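Local structure of blue-light receptor of the bluf-family (Rhodobacter sphaeroides, 2BYC) at residues S30-R33 with N34-G38; S99-E102 with L103-L106. The protein binds a flavin through a BLUF domain and probably serves as a blue-light photoreceptor in bacterial signalling. All coordinates share one frame; numbering follows the deposited sequence.

In the fold
The two contacts lie in series along the chain, contact 1 first, on opposite sides of the centre of the chain. The centres of contact 1 and contact 2 are about 25 Å apart. The nearest atoms of the two are about 13 Å apart, so they do not touch. Contact 1 is the C-terminal end of helix 19-37, which runs into strand 40-45 and lines the flavin pocket. Contact 2 is the short helix 100-106, which follows strand 96-98. Those two strands pair in parallel in the mixed sheet, so the sheet connects the two helices. Contact 1 handles the flavin directly. Contact 2 holds no pocket residue and joins the sheet to helix 120-131.

Contact 1. Residues S30-R33 with N34-G38; sequences SRVR and NLRLG. With FMN (flavin mononucleotide), chain C.
Arg33 and Asn34 meet flavin mononucleotide from the last turns of helix 19-37, one of the helices of the BLUF fold, where Asn34 N bonds back to Ser30 O at 2.7 Å. Arg33 can be followed outward. CB lies 3.0 Å from FMN O2. CG stands anti to the backbone N (chi1 -176°), which lays it alongside the same oxygen and against Leu37 CD1. CD meets Arg36 NH2 at 3.5 Å. Bends at chi2 and chi3 then bring the guanidinium beside the ribityl chain of FMN, where the model is too tight for its fit on O4' to be trusted. With an alanine here, the packing of CG and CD on FMN O2, Leu37 CD1 and Arg36 would be lost, and FMN O2 would probably be less covered. Leu64 and Leu67 of helix 58-69 also touch the arginine.

Arg36 lies one turn on. Its guanidinium is 21° from parallel to that of Arg33, with Arg33 CA over one face. Arg33 NE and Arg36 NH2 are 4.2 Å apart, so two like charges lie close.

Ser30 puts CB against FMN N3, while its OG bonds to Met27 O. Gly38 has positive phi and ends the helix. Gln52 and Asp71 bond FMN as well. Asn34 meets FMN N3 and O4 with the two ends of its amide. ND2 gives its stronger bond to Ser94 O and a weak one to FMN O4. FMN N3 donates to Asn34 OD1 at 2.9 Å, almost straight at 177°.

Contact 2. Residues S99-E102 with L103-L106; sequences SRKE and LRAL
The short helix 100-106 follows strand 96-98 of the BLUF protein, and it is held by successive i to i+4 backbone bonds. Ser99 occupies the N-cap position. Its side chain makes no capping bond, but its carbonyl accepts Leu103 N at 3.1 Å. Arg104 N then bonds to Arg100 O, and Ala105 N to Lys101 O. Leu106 N reaches Glu102 O at 3.0 Å with a more bent N-H...O angle of 136°.

Arg104 carries the exposed side of the contact. Its CG is anti to the carbonyl carbon (chi1 -83°), which turns the chain back toward the start of the helix. CB rests 3.3 Å from Lys101 O. The guanidinium then lies against Lys101: NH2 is 3.2 Å from Lys101 CA and 3.4 Å from Lys101 CB, and Lys101 CG stands over one face. Arg100 O lies at the guanidinium edge, near its plane. The Lys101 chain is extended, and its NZ is 6.3 Å from Arg104 NH2. Of the Arg100 side chain, CG comes nearest to Arg104 NE, and the NE of Arg100 bonds to Asn46 O. Glu111, from a loop, also touches Arg104.

Leu103 is the buried residue of this helix, with Leu113 and Leu124 against it. Leu106 touches Ser131, so both leucines touch helix 120-131. Glu102 runs out extended, and its OE1 forms a salt bridge with Arg96. Lower on that side chain the contact is apolar: Glu102 CG sits 3.9 Å from both Leu106 CD1 and Leu106 CD2.

Contact 1. Residues S30-R33 with N34-G38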
loop_
_atom_site.group_PDB
_atom_site.type_symbol
_atom_site.label_atom_id
_atom_site.label_comp_id
_atom_site.label_asym_id
_atom_site.label_seq_id
_atom_site.Cartn_x
_atom_site.Cartn_y
_atom_site.Cartn_z
ATOM N N SER A 30 -6.864 -8.176 -5.340
ATOM C CA SER A 30 -6.960 -7.305 -4.220
ATOM C C SER A 30 -8.227 -6.462 -4.293
ATOM O O SER A 30 -8.864 -6.200 -3.287
ATOM C CB SER A 30 -5.750 -6.397 -4.194
ATOM O OG SER A 30 -5.907 -5.525 -5.248
ATOM N N ARG A 31 -8.616 -6.052 -5.490
ATOM C CA ARG A 31 -9.809 -5.274 -5.619
ATOM C C ARG A 31 -11.028 -6.061 -5.035
ATOM O O ARG A 31 -11.879 -5.498 -4.309
ATOM C CB ARG A 31 -10.015 -4.861 -7.090
ATOM C CG ARG A 31 -11.157 -3.871 -7.275
ATOM C CD ARG A 31 -11.653 -3.740 -8.704
ATOM N NE ARG A 31 -12.692 -2.684 -8.718
ATOM C CZ ARG A 31 -13.267 -2.128 -9.804
ATOM N NH1 ARG A 31 -12.962 -2.507 -11.063
ATOM N NH2 ARG A 31 -14.188 -1.187 -9.633
ATOM N N VAL A 32 -11.116 -7.365 -5.287
ATOM C CA VAL A 32 -12.259 -8.081 -4.758
ATOM C C VAL A 32 -12.155 -8.413 -3.232
ATOM O O VAL A 32 -13.113 -8.121 -2.411
ATOM C CB VAL A 32 -12.572 -9.257 -5.635
ATOM C CG1 VAL A 32 -13.759 -10.085 -5.036
ATOM C CG2 VAL A 32 -12.909 -8.733 -7.072
ATOM N N ARG A 33 -11.004 -8.953 -2.831
ATOM C CA ARG A 33 -10.690 -9.225 -1.422
ATOM C C ARG A 33 -10.783 -7.990 -0.556
ATOM O O ARG A 33 -11.505 -7.951 0.462
ATOM C CB ARG A 33 -9.260 -9.785 -1.342
ATOM C CG ARG A 33 -8.750 -10.231 0.011
ATOM C CD ARG A 33 -9.152 -11.665 0.253
ATOM N NE ARG A 33 -8.143 -12.698 -0.043
ATOM C CZ ARG A 33 -7.744 -13.114 -1.229
ATOM N NH1 ARG A 33 -8.173 -12.566 -2.333
ATOM N NH2 ARG A 33 -6.856 -14.067 -1.303
ATOM N N ASN A 34 -10.088 -6.926 -0.938
ATOM C CA ASN A 34 -10.142 -5.736 -0.067
ATOM C C ASN A 34 -11.567 -5.191 0.118
ATOM O O ASN A 34 -11.987 -4.761 1.203
ATOM C CB ASN A 34 -9.198 -4.631 -0.573
ATOM C CG ASN A 34 -7.776 -5.030 -0.473
ATOM O OD1 ASN A 34 -7.464 -6.118 -0.049
ATOM N ND2 ASN A 34 -6.894 -4.163 -0.869
ATOM N N LEU A 35 -12.316 -5.179 -0.964
ATOM C CA LEU A 35 -13.685 -4.702 -0.912
ATOM C C LEU A 35 -14.516 -5.494 0.154
ATOM O O LEU A 35 -15.270 -4.893 0.987
ATOM C CB LEU A 35 -14.292 -4.826 -2.315
ATOM C CG LEU A 35 -15.192 -3.693 -2.798
ATOM C CD1 LEU A 35 -16.560 -4.102 -2.422
ATOM C CD2 LEU A 35 -14.817 -2.284 -2.269
ATOM N N ARG A 36 -14.338 -6.805 0.160
ATOM C CA ARG A 36 -15.074 -7.674 1.043
ATOM C C ARG A 36 -14.574 -7.427 2.444
ATOM O O ARG A 36 -15.358 -7.322 3.394
ATOM C CB ARG A 36 -14.805 -9.116 0.646
ATOM C CG ARG A 36 -15.419 -10.114 1.572
ATOM C CD ARG A 36 -15.544 -11.438 0.917
ATOM N NE ARG A 36 -14.257 -12.109 0.854
ATOM C CZ ARG A 36 -13.538 -12.241 -0.260
ATOM N NH1 ARG A 36 -13.982 -11.723 -1.401
ATOM N NH2 ARG A 36 -12.381 -12.892 -0.206
ATOM N N LEU A 37 -13.265 -7.342 2.592
ATOM C CA LEU A 37 -12.708 -7.256 3.942
ATOM C C LEU A 37 -12.883 -5.890 4.587
ATOM O O LEU A 37 -12.700 -5.715 5.781
ATOM C CB LEU A 37 -11.204 -7.473 3.878
ATOM C CG LEU A 37 -10.727 -8.886 3.690
ATOM C CD1 LEU A 37 -9.169 -8.907 3.800
ATOM C CD2 LEU A 37 -11.367 -9.731 4.743
ATOM N N GLY A 38 -13.187 -4.914 3.785
ATOM C CA GLY A 38 -13.220 -3.554 4.287
ATOM C C GLY A 38 -11.787 -2.999 4.299
ATOM O O GLY A 38 -11.480 -2.082 5.028
HETATM N N1 FMN C . -4.135 -9.378 -2.184
HETATM C C2 FMN C . -5.232 -8.717 -1.677
HETATM O O2 FMN C . -6.337 -9.304 -1.603
HETATM N N3 FMN C . -5.148 -7.431 -1.256
HETATM C C4 FMN C . -3.951 -6.819 -1.387
HETATM O O4 FMN C . -3.840 -5.712 -0.967
HETATM C C4A FMN C . -2.825 -7.469 -1.901
HETATM N N5 FMN C . -1.618 -6.798 -2.009
HETATM C C5A FMN C . -0.462 -7.461 -2.447
HETATM C C6 FMN C . 0.750 -6.811 -2.519
HETATM C C7 FMN C . 1.910 -7.423 -3.015
HETATM C C7M FMN C . 3.271 -6.719 -2.935
HETATM C C8 FMN C . 1.825 -8.741 -3.413
HETATM C C8M FMN C . 3.042 -9.511 -3.899
HETATM C C9 FMN C . 0.610 -9.418 -3.334
HETATM C C9A FMN C . -0.556 -8.759 -2.838
HETATM N N10 FMN C . -1.802 -9.423 -2.766
HETATM C C10 FMN C . -2.921 -8.761 -2.274
HETATM C "C1'" FMN C . -2.050 -10.714 -3.470
HETATM C "C2'" FMN C . -2.338 -11.655 -2.324
HETATM O "O2'" FMN C . -1.050 -12.051 -1.951
HETATM C "C3'" FMN C . -3.239 -12.859 -2.646
HETATM O "O3'" FMN C . -2.513 -13.761 -3.419
HETATM C "C4'" FMN C . -4.550 -12.571 -3.361
HETATM O "O4'" FMN C . -5.519 -11.878 -2.546
HETATM C "C5'" FMN C . -5.195 -13.898 -3.769
HETATM O "O5'" FMN C . -5.067 -14.287 -5.138
HETATM P P FMN C . -6.064 -15.478 -5.538
HETATM O O1P FMN C . -6.008 -15.780 -7.044
HETATM O O2P FMN C . -5.561 -16.669 -4.732
HETATM O O3P FMN C . -7.395 -14.945 -5.067
#

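Contact 2. Residues S99-E102 with L103-L106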
loop_
_atom_site.group_PDB
_atom_site.type_symbol
_atom_site.label_atom_id
_atom_site.label_comp_id
_atom_site.label_asym_id
_atom_site.label_seq_id
_atom_site.Cartn_x
_atom_site.Cartn_y
_atom_site.Cartn_z
ATOM N N SER A 99 2.545 3.402 -9.672
ATOM C CA SER A 99 3.746 2.819 -10.304
ATOM C C SER A 99 4.896 3.806 -10.428
ATOM O O SER A 99 4.859 4.860 -9.884
ATOM C CB SER A 99 3.382 2.258 -11.687
ATOM O OG SER A 99 3.049 3.399 -12.463
ATOM N N ARG A 100 5.961 3.392 -11.108
ATOM C CA ARG A 100 7.185 4.204 -11.194
ATOM C C ARG A 100 6.920 5.618 -11.687
ATOM O O ARG A 100 7.260 6.560 -10.996
ATOM C CB ARG A 100 8.185 3.540 -12.142
ATOM C CG ARG A 100 9.667 3.849 -11.916
ATOM C CD ARG A 100 10.500 2.979 -12.859
ATOM N NE ARG A 100 10.169 1.561 -12.594
ATOM C CZ ARG A 100 9.569 0.713 -13.438
ATOM N NH1 ARG A 100 9.259 1.066 -14.684
ATOM N NH2 ARG A 100 9.311 -0.525 -13.051
ATOM N N LYS A 101 6.332 5.752 -12.887
ATOM C CA LYS A 101 6.053 7.078 -13.492
ATOM C C LYS A 101 5.323 8.012 -12.559
ATOM O O LYS A 101 5.776 9.100 -12.332
ATOM C CB LYS A 101 5.262 7.021 -14.808
ATOM C CG LYS A 101 5.099 8.456 -15.413
ATOM C CD LYS A 101 4.561 8.483 -16.856
ATOM C CE LYS A 101 4.871 9.833 -17.523
ATOM N NZ LYS A 101 4.567 9.960 -19.055
ATOM N N GLU A 102 4.188 7.621 -12.022
ATOM C CA GLU A 102 3.449 8.561 -11.181
ATOM C C GLU A 102 4.124 8.852 -9.856
ATOM O O GLU A 102 3.943 9.892 -9.276
ATOM C CB GLU A 102 2.045 8.023 -10.907
ATOM C CG GLU A 102 1.085 8.979 -10.223
ATOM C CD GLU A 102 -0.269 8.308 -9.924
ATOM O OE1 GLU A 102 -0.304 7.055 -9.828
ATOM O OE2 GLU A 102 -1.300 9.017 -9.764
ATOM N N LEU A 103 4.889 7.912 -9.338
ATOM C CA LEU A 103 5.589 8.222 -8.094
ATOM C C LEU A 103 6.685 9.240 -8.414
ATOM O O LEU A 103 6.968 10.092 -7.607
ATOM C CB LEU A 103 6.232 6.972 -7.512
ATOM C CG LEU A 103 6.976 6.950 -6.186
ATOM C CD1 LEU A 103 6.060 7.402 -5.108
ATOM C CD2 LEU A 103 7.458 5.521 -5.904
ATOM N N ARG A 104 7.335 9.114 -9.578
ATOM C CA ARG A 104 8.318 10.135 -10.033
ATOM C C ARG A 104 7.711 11.543 -10.006
ATOM O O ARG A 104 8.304 12.469 -9.451
ATOM C CB ARG A 104 8.858 9.813 -11.444
ATOM C CG ARG A 104 10.008 8.819 -11.495
ATOM C CD ARG A 104 10.374 8.506 -12.978
ATOM N NE ARG A 104 9.481 7.538 -13.672
ATOM C CZ ARG A 104 9.317 7.419 -15.012
ATOM N NH1 ARG A 104 9.964 8.233 -15.850
ATOM N NH2 ARG A 104 8.494 6.488 -15.533
ATOM N N ALA A 105 6.526 11.696 -10.598
ATOM C CA ALA A 105 5.828 12.968 -10.639
ATOM C C ALA A 105 5.326 13.462 -9.279
ATOM O O ALA A 105 5.284 14.664 -9.036
ATOM C CB ALA A 105 4.659 12.895 -11.617
ATOM N N LEU A 106 4.961 12.561 -8.372
ATOM C CA LEU A 106 4.322 12.982 -7.118
ATOM C C LEU A 106 5.249 13.149 -5.934
ATOM O O LEU A 106 4.912 13.882 -5.005
ATOM C CB LEU A 106 3.191 12.019 -6.723
ATOM C CG LEU A 106 1.714 12.146 -7.145
ATOM C CD1 LEU A 106 1.489 12.506 -8.603
ATOM C CD2 LEU A 106 0.998 10.857 -6.764
#